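PDB 2YKH: probable sensor histidine kinase pdtas from Mycobacterium tuberculosis, which probably responds to cyclic di-GMP in starved mycobacteria by autophosphorylating on histidine and signalling to PdtaR, this piece carrying its GAF and PAS-like regions. Local coordinates for residues V21-A26 and A167-M172; H232-H237 and M251-G256; I184-D189 and V274-L279. One frame throughout, in Å; residues are numbered along the deposited sequence.

Contact 1: residues V21-A26 and A167-M172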
loop_
_atom_site.group_PDB
_atom_site.type_symbol
_atom_site.label_atom_id
_atom_site.label_comp_id
_atom_site.label_asym_id
_atom_site.label_seq_id
_atom_site.Cartn_x
_atom_site.Cartn_y
_atom_site.Cartn_z
ATOM N N VAL A 21 5.748 6.584 -16.815
ATOM C CA VAL A 21 4.807 7.625 -16.423
ATOM C C VAL A 21 3.565 6.991 -15.827
ATOM O O VAL A 21 3.123 7.408 -14.764
ATOM C CB VAL A 21 4.456 8.578 -17.605
ATOM C CG1 VAL A 21 3.129 9.234 -17.408
ATOM C CG2 VAL A 21 5.518 9.649 -17.765
ATOM N N ASP A 22 3.029 5.965 -16.491
ATOM C CA ASP A 22 1.941 5.155 -15.949
ATOM C C ASP A 22 2.240 4.535 -14.579
ATOM O O ASP A 22 1.407 4.617 -13.679
ATOM C CB ASP A 22 1.525 4.088 -16.941
ATOM C CG ASP A 22 0.522 4.608 -17.952
ATOM O OD1 ASP A 22 0.255 5.825 -17.956
ATOM O OD2 ASP A 22 -0.006 3.802 -18.749
ATOM N N HIS A 23 3.430 3.951 -14.419
ATOM C CA HIS A 23 3.864 3.388 -13.147
ATOM C C HIS A 23 3.828 4.464 -12.055
ATOM O O HIS A 23 3.311 4.222 -10.954
ATOM C CB HIS A 23 5.261 2.762 -13.275
ATOM C CG HIS A 23 5.725 2.036 -12.045
ATOM N ND1 HIS A 23 5.185 0.840 -11.637
ATOM C CD2 HIS A 23 6.702 2.323 -11.156
ATOM C CE1 HIS A 23 5.801 0.430 -10.545
ATOM N NE2 HIS A 23 6.715 1.321 -10.223
ATOM N N LEU A 24 4.342 5.655 -12.360
ATOM C CA LEU A 24 4.327 6.726 -11.365
ATOM C C LEU A 24 2.895 7.216 -10.989
ATOM O O LEU A 24 2.577 7.407 -9.805
ATOM C CB LEU A 24 5.249 7.876 -11.769
ATOM C CG LEU A 24 6.738 7.511 -11.779
ATOM C CD1 LEU A 24 7.570 8.710 -12.149
ATOM C CD2 LEU A 24 7.241 6.886 -10.451
ATOM N N HIS A 25 2.027 7.387 -11.974
ATOM C CA HIS A 25 0.644 7.615 -11.662
ATOM C C HIS A 25 0.080 6.552 -10.709
ATOM O O HIS A 25 -0.660 6.861 -9.785
ATOM C CB HIS A 25 -0.154 7.645 -12.943
ATOM C CG HIS A 25 -0.021 8.929 -13.699
ATOM N ND1 HIS A 25 -0.628 10.100 -13.294
ATOM C CD2 HIS A 25 0.647 9.226 -14.839
ATOM C CE1 HIS A 25 -0.349 11.059 -14.155
ATOM N NE2 HIS A 25 0.425 10.556 -15.100
ATOM N N ALA A 26 0.446 5.293 -10.935
ATOM C CA ALA A 26 -0.086 4.192 -10.145
ATOM C C ALA A 26 0.397 4.255 -8.697
ATOM O O ALA A 26 -0.381 4.026 -7.771
ATOM C CB ALA A 26 0.256 2.870 -10.786
ATOM N N ALA A 167 -0.521 -5.114 -12.132
ATOM C CA ALA A 167 -1.571 -5.360 -13.159
ATOM C C ALA A 167 -2.245 -4.086 -13.681
ATOM O O ALA A 167 -2.856 -3.317 -12.917
ATOM C CB ALA A 167 -2.616 -6.385 -12.653
ATOM N N GLY A 168 -2.131 -3.866 -14.988
ATOM C CA GLY A 168 -2.416 -2.555 -15.571
ATOM C C GLY A 168 -1.338 -1.599 -15.066
ATOM O O GLY A 168 -0.156 -1.991 -14.933
ATOM N N ASP A 169 -1.747 -0.353 -14.799
ATOM C CA ASP A 169 -0.942 0.650 -14.076
ATOM C C ASP A 169 -1.860 1.764 -13.582
ATOM O O ASP A 169 -1.726 2.939 -13.991
ATOM C CB ASP A 169 0.186 1.227 -14.940
ATOM C CG ASP A 169 1.527 0.559 -14.684
ATOM O OD1 ASP A 169 1.762 0.054 -13.554
ATOM O OD2 ASP A 169 2.352 0.552 -15.627
ATOM N N VAL A 170 -2.792 1.385 -12.698
ATOM C CA VAL A 170 -3.817 2.304 -12.183
ATOM C C VAL A 170 -4.134 2.032 -10.683
ATOM O O VAL A 170 -3.746 0.983 -10.142
ATOM C CB VAL A 170 -5.083 2.337 -13.150
ATOM C CG1 VAL A 170 -5.787 0.968 -13.218
ATOM C CG2 VAL A 170 -6.052 3.487 -12.812
ATOM N N ALA A 171 -4.797 2.997 -10.028
ATOM C CA ALA A 171 -5.224 2.915 -8.612
ATOM C C ALA A 171 -6.446 1.998 -8.343
ATOM O O ALA A 171 -6.752 1.673 -7.179
ATOM C CB ALA A 171 -5.500 4.315 -8.091
ATOM N N MET A 172 -7.156 1.642 -9.421
ATOM C CA MET A 172 -8.194 0.592 -9.450
ATOM C C MET A 172 -9.518 0.812 -8.692
ATOM O O MET A 172 -10.502 0.127 -9.014
ATOM C CB MET A 172 -7.598 -0.795 -9.130
ATOM C CG MET A 172 -6.825 -1.434 -10.284
ATOM S SD MET A 172 -5.931 -2.953 -9.822
ATOM C CE MET A 172 -7.211 -4.204 -10.003
#
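Asp-169 lays its whole side chain against the helix turn formed by Asp-22, His-23 and Ala-26, and it does so without a single hydrogen bond between the two segments. At the root, its CB lies 3.7 Å from CB of Asp-22 and 3.8 Å from the carbonyl O of the same residue. One atom further on, Asp-169 CG comes 3.9 Å from the backbone N of His-23. The carboxylate then divides: OD2 stays 3.8 Å from N of His-23, while OD1 stops 4.0 Å from ND1 of His-23, at the edge of the ring and near its plane. Because the imidazole CG is anti to its own backbone N (chi1 -174°), the ring lies along the helix beside the acid, with ring and carboxylate planes 69° apart. The proximity could favour a protonated imidazole, although the charge is not seen. Asp-22 OD2 and Asp-169 OD2 are 5.1 Å apart, a mildly unfavourable pairing if both are charged. Ala-26 CB, one helical turn on from Asp-22, rests 3.7 Å from the carbonyl C of Asp-169. Helix 18-30 is thus touched by the loop running from helix 143-161 to strand 183-186, while side chains such as Leu-24 and His-23 touch Leu-10 of helix 6-13 and Val-118 and Phe-120 of strand 112-120 in the GAF region.

Contact 2: residues H232-H237 and M251-G256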
loop_
_atom_site.group_PDB
_atom_site.type_symbol
_atom_site.label_atom_id
_atom_site.label_comp_id
_atom_site.label_asym_id
_atom_site.label_seq_id
_atom_site.Cartn_x
_atom_site.Cartn_y
_atom_site.Cartn_z
ATOM N N HIS A 232 -16.639 -19.084 -3.507
ATOM C CA HIS A 232 -15.593 -19.751 -4.242
ATOM C C HIS A 232 -14.641 -18.751 -4.884
ATOM O O HIS A 232 -13.441 -18.973 -4.879
ATOM C CB HIS A 232 -16.167 -20.696 -5.282
ATOM C CG HIS A 232 -15.118 -21.421 -6.055
ATOM N ND1 HIS A 232 -14.233 -22.299 -5.459
ATOM C CD2 HIS A 232 -14.792 -21.383 -7.367
ATOM C CE1 HIS A 232 -13.409 -22.775 -6.373
ATOM N NE2 HIS A 232 -13.727 -22.233 -7.539
ATOM N N GLU A 233 -15.172 -17.653 -5.422
ATOM C CA GLU A 233 -14.346 -16.591 -5.986
ATOM C C GLU A 233 -13.260 -16.176 -5.012
ATOM O O GLU A 233 -12.107 -16.065 -5.400
ATOM C CB GLU A 233 -15.193 -15.403 -6.437
ATOM C CG GLU A 233 -15.200 -15.272 -7.949
ATOM C CD GLU A 233 -16.445 -14.636 -8.518
ATOM O OE1 GLU A 233 -17.152 -13.891 -7.787
ATOM O OE2 GLU A 233 -16.699 -14.884 -9.723
ATOM N N VAL A 234 -13.634 -15.992 -3.746
ATOM C CA VAL A 234 -12.708 -15.611 -2.686
ATOM C C VAL A 234 -11.727 -16.734 -2.423
ATOM O O VAL A 234 -10.535 -16.502 -2.355
ATOM C CB VAL A 234 -13.445 -15.224 -1.371
ATOM C CG1 VAL A 234 -12.465 -14.730 -0.310
ATOM C CG2 VAL A 234 -14.487 -14.148 -1.635
ATOM N N ASP A 235 -12.239 -17.948 -2.270
ATOM C CA ASP A 235 -11.412 -19.156 -2.143
ATOM C C ASP A 235 -10.400 -19.242 -3.291
ATOM O O ASP A 235 -9.193 -19.281 -3.047
ATOM C CB ASP A 235 -12.297 -20.415 -2.109
ATOM C CG ASP A 235 -11.567 -21.658 -1.577
ATOM O OD1 ASP A 235 -10.330 -21.751 -1.696
ATOM O OD2 ASP A 235 -12.238 -22.566 -1.037
ATOM N N GLU A 236 -10.900 -19.261 -4.528
ATOM C CA GLU A 236 -10.060 -19.216 -5.709
ATOM C C GLU A 236 -8.934 -18.204 -5.500
ATOM O O GLU A 236 -7.768 -18.562 -5.594
ATOM C CB GLU A 236 -10.898 -18.842 -6.940
ATOM C CG GLU A 236 -10.226 -19.060 -8.309
ATOM C CD GLU A 236 -10.436 -20.484 -8.864
ATOM O OE1 GLU A 236 -9.969 -21.459 -8.216
ATOM O OE2 GLU A 236 -11.073 -20.624 -9.947
ATOM N N HIS A 237 -9.284 -16.956 -5.176
ATOM C CA HIS A 237 -8.322 -15.842 -5.202
ATOM C C HIS A 237 -7.234 -15.926 -4.147
ATOM O O HIS A 237 -6.089 -15.589 -4.408
ATOM C CB HIS A 237 -9.025 -14.495 -5.095
ATOM C CG HIS A 237 -8.092 -13.368 -4.798
ATOM N ND1 HIS A 237 -7.328 -12.763 -5.772
ATOM C CD2 HIS A 237 -7.779 -12.752 -3.634
ATOM C CE1 HIS A 237 -6.600 -11.810 -5.224
ATOM N NE2 HIS A 237 -6.853 -11.786 -3.927
ATOM N N MET A 251 -12.984 -7.046 -4.118
ATOM C CA MET A 251 -14.314 -7.634 -4.284
ATOM C C MET A 251 -15.237 -7.219 -3.145
ATOM O O MET A 251 -14.815 -7.154 -2.003
ATOM C CB MET A 251 -14.261 -9.177 -4.445
ATOM C CG MET A 251 -13.334 -9.942 -3.468
ATOM S SD MET A 251 -11.804 -10.736 -4.115
ATOM C CE MET A 251 -12.456 -12.297 -4.738
ATOM N N GLU A 252 -16.484 -6.899 -3.471
ATOM C CA GLU A 252 -17.504 -6.615 -2.475
ATOM C C GLU A 252 -18.347 -7.890 -2.238
ATOM O O GLU A 252 -19.027 -8.361 -3.134
ATOM C CB GLU A 252 -18.353 -5.429 -2.944
ATOM C CG GLU A 252 -19.456 -4.976 -1.988
ATOM C CD GLU A 252 -20.228 -3.761 -2.502
ATOM O OE1 GLU A 252 -19.678 -2.640 -2.509
ATOM O OE2 GLU A 252 -21.393 -3.925 -2.899
ATOM N N VAL A 253 -18.281 -8.458 -1.040
ATOM C CA VAL A 253 -19.093 -9.635 -0.696
ATOM C C VAL A 253 -20.178 -9.372 0.353
ATOM O O VAL A 253 -20.077 -8.451 1.139
ATOM C CB VAL A 253 -18.234 -10.844 -0.225
ATOM C CG1 VAL A 253 -17.712 -11.614 -1.405
ATOM C CG2 VAL A 253 -17.095 -10.403 0.660
ATOM N N ASP A 254 -21.224 -10.187 0.330
ATOM C CA ASP A 254 -22.233 -10.200 1.357
ATOM C C ASP A 254 -21.950 -11.415 2.228
ATOM O O ASP A 254 -21.664 -12.497 1.716
ATOM C CB ASP A 254 -23.630 -10.340 0.762
ATOM C CG ASP A 254 -24.133 -9.074 0.071
ATOM O OD1 ASP A 254 -23.575 -7.972 0.223
ATOM O OD2 ASP A 254 -25.143 -9.191 -0.642
ATOM N N ALA A 255 -22.025 -11.221 3.538
ATOM C CA ALA A 255 -21.862 -12.285 4.503
ATOM C C ALA A 255 -22.780 -12.029 5.705
ATOM O O ALA A 255 -22.783 -10.943 6.271
ATOM C CB ALA A 255 -20.415 -12.382 4.935
ATOM N N GLY A 256 -23.586 -13.023 6.059
ATOM C CA GLY A 256 -24.523 -12.929 7.179
ATOM C C GLY A 256 -25.153 -11.572 7.464
ATOM O O GLY A 256 -25.105 -11.110 8.621
#
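Met-251 reaches the helix through a bent chain: its CG sits between the backbone N and the carbonyl carbon (chi1 45°), and further bends at chi2 and chi3 swing SD and CE up against Val-234 and His-237. Val-234 answers with CG2, which, anti to its carbonyl carbon, points across to the strand, towards Val-253 CG1. The end of the methionine does most of the touching. Its CE lies 3.8 Å from the carbonyl O of Glu-233 and 3.9 Å from CA of Val-234, so the methyl presses on the helix backbone as well as on side chains. From there CE also reaches Val-234 CG2, at 4.1 Å, and His-237 CB. The sulfur makes a Met-aromatic contact with the His-237 ring, SD standing 26° off the ring normal, an oblique approach. This is helix-on-sheet packing within the PAS-like region, whose five-stranded antiparallel sheet has the 2-1-5-4-3 strand order of the PAS fold. The segments lie on helix 228-241 and edge strand 250-255; the axes of 232-237 and 251-255 come within 10.6 Å, with N-to-C directions 132° apart. Two residues along the strand, Val-253 CG1 meets Val-234 CG2 at 4.1 Å, so that single valine methyl touches side chains from both strand positions. The polar end of His-237 is engaged elsewhere, NE2 being hydrogen-bonded to Thr-264 OG1, which helps fix the ring that the sulfur approaches. Within the sheet, strand 250-255 is hydrogen-bonded through its backbone to strand 258-269, Met-251 pairing with Leu-262 and Val-253 with Val-260, while Val-234 also touches Ile-225 in a loop.

Contact 3: residues I184-D189 and V274-L279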
loop_
_atom_site.group_PDB
_atom_site.type_symbol
_atom_site.label_atom_id
_atom_site.label_comp_id
_atom_site.label_asym_id
_atom_site.label_seq_id
_atom_site.Cartn_x
_atom_site.Cartn_y
_atom_site.Cartn_z
ATOM N N ILE A 184 -5.382 -7.033 7.894
ATOM C CA ILE A 184 -5.103 -8.441 8.152
ATOM C C ILE A 184 -3.808 -8.873 7.473
ATOM O O ILE A 184 -3.623 -8.658 6.289
ATOM C CB ILE A 184 -6.230 -9.346 7.609
ATOM C CG1 ILE A 184 -7.593 -8.914 8.135
ATOM C CG2 ILE A 184 -5.980 -10.789 7.953
ATOM C CD1 ILE A 184 -8.714 -9.832 7.692
ATOM N N ARG A 185 -2.917 -9.503 8.219
ATOM C CA ARG A 185 -1.637 -9.913 7.683
ATOM C C ARG A 185 -1.679 -11.406 7.493
ATOM O O ARG A 185 -1.858 -12.142 8.444
ATOM C CB ARG A 185 -0.507 -9.489 8.636
ATOM C CG ARG A 185 0.922 -9.841 8.190
ATOM C CD ARG A 185 1.314 -9.141 6.903
ATOM N NE ARG A 185 1.808 -10.127 5.958
ATOM C CZ ARG A 185 3.072 -10.240 5.560
ATOM N NH1 ARG A 185 3.999 -9.396 5.984
ATOM N NH2 ARG A 185 3.394 -11.188 4.699
ATOM N N LEU A 186 -1.540 -11.836 6.245
ATOM C CA LEU A 186 -1.533 -13.248 5.885
ATOM C C LEU A 186 -0.118 -13.797 5.803
ATOM O O LEU A 186 0.766 -13.143 5.224
ATOM C CB LEU A 186 -2.210 -13.440 4.536
ATOM C CG LEU A 186 -3.587 -14.099 4.537
ATOM C CD1 LEU A 186 -3.889 -14.727 3.169
ATOM C CD2 LEU A 186 -3.672 -15.163 5.641
ATOM N N ASP A 187 0.104 -14.980 6.385
ATOM C CA ASP A 187 1.398 -15.655 6.267
ATOM C C ASP A 187 1.387 -16.513 4.995
ATOM O O ASP A 187 0.322 -16.695 4.391
ATOM C CB ASP A 187 1.747 -16.442 7.544
ATOM C CG ASP A 187 1.036 -17.807 7.640
ATOM O OD1 ASP A 187 0.040 -18.048 6.919
ATOM O OD2 ASP A 187 1.489 -18.657 8.458
ATOM N N VAL A 188 2.552 -17.031 4.590
ATOM C CA VAL A 188 2.683 -17.796 3.334
ATOM C C VAL A 188 1.736 -18.997 3.260
ATOM O O VAL A 188 1.367 -19.433 2.160
ATOM C CB VAL A 188 4.138 -18.285 3.077
ATOM C CG1 VAL A 188 5.136 -17.140 3.226
ATOM C CG2 VAL A 188 4.511 -19.471 4.001
ATOM N N ASP A 189 1.360 -19.521 4.432
ATOM C CA ASP A 189 0.485 -20.683 4.555
ATOM C C ASP A 189 -0.987 -20.297 4.662
ATOM O O ASP A 189 -1.845 -21.159 4.884
ATOM C CB ASP A 189 0.876 -21.512 5.786
ATOM C CG ASP A 189 2.363 -21.878 5.810
ATOM O OD1 ASP A 189 2.853 -22.530 4.847
ATOM O OD2 ASP A 189 3.036 -21.518 6.808
ATOM N N VAL A 274 6.004 -13.633 0.695
ATOM C CA VAL A 274 6.060 -13.520 2.144
ATOM C C VAL A 274 4.671 -13.406 2.736
ATOM O O VAL A 274 4.523 -13.146 3.918
ATOM C CB VAL A 274 6.928 -12.366 2.603
ATOM C CG1 VAL A 274 8.343 -12.817 2.640
ATOM C CG2 VAL A 274 6.786 -11.181 1.677
ATOM N N GLY A 275 3.655 -13.629 1.915
ATOM C CA GLY A 275 2.280 -13.544 2.368
ATOM C C GLY A 275 1.421 -12.565 1.599
ATOM O O GLY A 275 1.506 -12.464 0.377
ATOM N N ALA A 276 0.587 -11.848 2.337
ATOM C CA ALA A 276 -0.363 -10.908 1.772
ATOM C C ALA A 276 -0.928 -9.990 2.859
ATOM O O ALA A 276 -1.009 -10.356 4.044
ATOM C CB ALA A 276 -1.470 -11.640 1.099
ATOM N N ALA A 277 -1.293 -8.784 2.444
ATOM C CA ALA A 277 -2.087 -7.895 3.253
ATOM C C ALA A 277 -3.507 -7.888 2.653
ATOM O O ALA A 277 -3.667 -7.768 1.431
ATOM C CB ALA A 277 -1.470 -6.510 3.259
ATOM N N ILE A 278 -4.515 -8.071 3.506
ATOM C CA ILE A 278 -5.914 -7.875 3.135
ATOM C C ILE A 278 -6.496 -6.713 3.940
ATOM O O ILE A 278 -6.479 -6.723 5.180
ATOM C CB ILE A 278 -6.815 -9.121 3.417
ATOM C CG1 ILE A 278 -6.445 -10.313 2.535
ATOM C CG2 ILE A 278 -8.286 -8.784 3.218
ATOM C CD1 ILE A 278 -5.438 -11.230 3.156
ATOM N N LEU A 279 -7.028 -5.721 3.227
ATOM C CA LEU A 279 -7.773 -4.634 3.843
ATOM C C LEU A 279 -9.269 -4.949 3.729
ATOM O O LEU A 279 -9.710 -5.498 2.733
ATOM C CB LEU A 279 -7.441 -3.308 3.172
ATOM C CG LEU A 279 -5.989 -2.984 2.788
ATOM C CD1 LEU A 279 -5.949 -1.711 1.988
ATOM C CD2 LEU A 279 -5.045 -2.902 3.972
#
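The carbonyl O of Leu-186 is gripped from opposite faces of its plane: Ala-276 N donates to it across the strands at 3.2 Å, and Arg-185 NE, from the residue before, at 3.3 Å. Neither donor lies on a lone pair. The same NE is 3.4 Å from the O of Ala-276, so it lies between two carbonyl oxygens, the bond to Ala-276 O being weak. Bends at chi2 and chi3 fold the chain back over the sheet to put it there. Leu-186 N completes the pair with a 2.7 Å bond to Ala-276 O. Further along, Ile-184 and Ile-278 form a second hydrogen-bonded antiparallel pair, 2.9 Å for Ile-184 N to Ile-278 O and 3.0 Å for the reverse bond from Ile-278 N to Ile-184 O. These are the first and last strands of the PAS-like sheet, side by side at its middle. One face carries Ile-184, Leu-186, Ala-276 and Ile-278, with Leu-186 CG 3.7 Å from Ile-278 CD1. On the opposite face Arg-185 sends NH1 to a salt bridge with Asp-154. The aliphatic face thus packs on helix 197-205 and loop residues such as Leu-242, while on the other, beside apolar neighbours, the arginine's charge ties the sheet to helix 143-161.

Contacts 2 and 3 belong to the same PAS-like sheet, 16 Å apart between centres, whereas contact 1 involves a GAF helix and a loop, its centre about 25 Å from that of contact 2 and 23 Å from that of contact 3. Contact 3 is buried at the middle of the sheet and relies on backbone hydrogen bonds; contact 2, also largely buried, joins an edge strand to a helix by apolar and sulfur packing, with no hydrogen bond across. Contact 1 is only partly buried, and its acid meets the helix by proximity. Along the chain it closes before the others open, and contact 2 falls within the stretch between the two strands of contact 3.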